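Side-chain contact in phosphoribosylformylglycinamidine cyclo-ligase (Thermus thermophilus HB8, PDB 5AVM), which probably catalyses the ATP-dependent ring closure of formylglycinamidine ribonucleotide to 5-aminoimidazole ribonucleotide in de novo purine synthesis: residues E288-Y291 / R292-M296. Numbering follows the deposited sequence.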
loop_
_atom_site.group_PDB
_atom_site.type_symbol
_atom_site.label_atom_id
_atom_site.label_comp_id
_atom_site.label_asym_id
_atom_site.label_seq_id
_atom_site.Cartn_x
_atom_site.Cartn_y
_atom_site.Cartn_z
ATOM N N GLU B 288 -22.682 17.221 -16.376
ATOM C CA GLU B 288 -22.375 15.836 -16.746
ATOM C C GLU B 288 -20.979 15.445 -16.277
ATOM O O GLU B 288 -20.703 14.278 -15.993
ATOM C CB GLU B 288 -22.474 15.661 -18.265
ATOM C CG GLU B 288 -23.877 15.848 -18.835
ATOM C CD GLU B 288 -24.811 14.690 -18.511
ATOM O OE1 GLU B 288 -25.000 14.381 -17.311
ATOM O OE2 GLU B 288 -25.359 14.087 -19.459
ATOM N N GLU B 289 -20.104 16.440 -16.206
ATOM C CA GLU B 289 -18.733 16.243 -15.768
ATOM C C GLU B 289 -18.599 16.387 -14.255
ATOM O O GLU B 289 -17.721 15.785 -13.647
ATOM C CB GLU B 289 -17.825 17.246 -16.476
ATOM C CG GLU B 289 -16.510 17.508 -15.779
ATOM C CD GLU B 289 -15.560 18.279 -16.659
ATOM O OE1 GLU B 289 -16.021 19.218 -17.346
ATOM O OE2 GLU B 289 -14.354 17.948 -16.660
ATOM N N MET B 290 -19.466 17.189 -13.649
ATOM C CA MET B 290 -19.432 17.380 -12.204
ATOM C C MET B 290 -19.732 16.080 -11.462
ATOM O O MET B 290 -19.089 15.769 -10.455
ATOM C CB MET B 290 -20.444 18.448 -11.774
ATOM C CG MET B 290 -20.005 19.874 -12.042
ATOM S SD MET B 290 -18.389 20.252 -11.353
ATOM C CE MET B 290 -18.797 20.687 -9.675
ATOM N N TYR B 291 -20.710 15.328 -11.961
ATOM C CA TYR B 291 -21.100 14.066 -11.341
ATOM C C TYR B 291 -20.173 12.919 -11.703
ATOM O O TYR B 291 -20.244 11.843 -11.120
ATOM C CB TYR B 291 -22.534 13.699 -11.726
ATOM C CG TYR B 291 -23.569 14.495 -10.972
ATOM C CD1 TYR B 291 -23.791 15.834 -11.270
ATOM C CD2 TYR B 291 -24.271 13.933 -9.909
ATOM C CE1 TYR B 291 -24.682 16.599 -10.526
ATOM C CE2 TYR B 291 -25.163 14.692 -9.157
ATOM C CZ TYR B 291 -25.361 16.027 -9.472
ATOM O OH TYR B 291 -26.222 16.801 -8.724
ATOM N N ARG B 292 -19.290 13.172 -12.656
ATOM C CA ARG B 292 -18.345 12.173 -13.126
ATOM C C ARG B 292 -17.024 12.317 -12.381
ATOM O O ARG B 292 -16.223 11.385 -12.331
ATOM C CB ARG B 292 -18.128 12.382 -14.621
ATOM C CG ARG B 292 -17.580 11.212 -15.389
ATOM C CD ARG B 292 -17.345 11.655 -16.818
ATOM N NE ARG B 292 -16.349 12.722 -16.861
ATOM C CZ ARG B 292 -16.418 13.784 -17.654
ATOM N NH1 ARG B 292 -17.443 13.932 -18.485
ATOM N NH2 ARG B 292 -15.461 14.702 -17.608
ATOM N N VAL B 293 -16.808 13.489 -11.795
ATOM C CA VAL B 293 -15.575 13.775 -11.071
ATOM C C VAL B 293 -15.777 13.934 -9.558
ATOM O O VAL B 293 -14.962 13.447 -8.766
ATOM C CB VAL B 293 -14.897 15.075 -11.631
ATOM C CG1 VAL B 293 -13.674 15.440 -10.806
ATOM C CG2 VAL B 293 -14.507 14.882 -13.084
ATOM N N PHE B 294 -16.861 14.602 -9.160
ATOM C CA PHE B 294 -17.134 14.859 -7.747
ATOM C C PHE B 294 -18.283 14.056 -7.156
ATOM O O PHE B 294 -19.153 13.570 -7.877
ATOM C CB PHE B 294 -17.406 16.346 -7.547
ATOM C CG PHE B 294 -16.313 17.229 -8.052
ATOM C CD1 PHE B 294 -15.040 17.168 -7.500
ATOM C CD2 PHE B 294 -16.550 18.125 -9.090
ATOM C CE1 PHE B 294 -14.011 17.991 -7.978
ATOM C CE2 PHE B 294 -15.522 18.953 -9.573
ATOM C CZ PHE B 294 -14.256 18.881 -9.015
ATOM N N ASN B 295 -18.288 13.937 -5.832
ATOM C CA ASN B 295 -19.333 13.180 -5.153
ATOM C C ASN B 295 -20.653 13.943 -5.048
ATOM O O ASN B 295 -21.679 13.373 -4.660
ATOM C CB ASN B 295 -18.865 12.742 -3.762
ATOM C CG ASN B 295 -18.550 13.909 -2.843
ATOM O OD1 ASN B 295 -19.384 14.785 -2.616
ATOM N ND2 ASN B 295 -17.343 13.913 -2.294
ATOM N N MET B 296 -20.624 15.229 -5.394
ATOM C CA MET B 296 -21.818 16.076 -5.368
ATOM C C MET B 296 -22.586 16.022 -4.055
ATOM O O MET B 296 -23.790 16.250 -4.029
ATOM C CB MET B 296 -22.744 15.679 -6.518
ATOM C CG MET B 296 -22.088 15.756 -7.890
ATOM S SD MET B 296 -21.705 17.438 -8.393
ATOM C CE MET B 296 -20.298 17.776 -7.470
HETATM O O HOH W 1 -21.148 12.020 -8.258
#
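At the C-terminal end of helix 287-293, Tyr291 and Met290 in the last turn meet Met296 and Phe294, which follow as the chain leaves the helix. Met296 lies across one face of the Tyr291 ring: its CG stands 3.4 Å from the ring centroid and 8° off the normal, a CH-pi contact almost over the centre. Its SD sits over the same face, 4.0 Å from the centroid, adding a Met-aromatic contact. With CG anti to its carbonyl carbon (chi1 -57°), Met296 sets CG over the ring; the bend at chi2 then carries SD on to 3.7 Å from Met290 CB. Met290 in turn lays its own sulfur at the edge of the Phe294 ring, in its plane, with CE 3.5 Å from Phe294 CD2. The backbone fixes Phe294 here through a bond from its N to Met290 O (2.8 Å), while Val293 N makes only weak bonds to the oxygens of Glu289 and Met290. One water donates to both Tyr291 O and Phe294 O, linking the last turn to the exit. A leucine in place of Tyr291 would probably leave Met296 CG and SD without the flat aromatic face that receives them. On the helix flank, Arg292 folds back, bent at chi3, and lays one face of its guanidinium against CA and CB of Glu289; NH2 forms a long salt bridge of 3.6 Å to Glu289 OE2, the carboxylate turned 41° from the guanidinium plane. Phe294 packs on Leu192 and Ile193 of helix 190-196, and Met296 on Phe276 of helix 275-283. Paired Met-aromatic contacts thus tie a helix C-terminus to the loop that enters strand 298-304 in the C-terminal domain of the AIR synthase family.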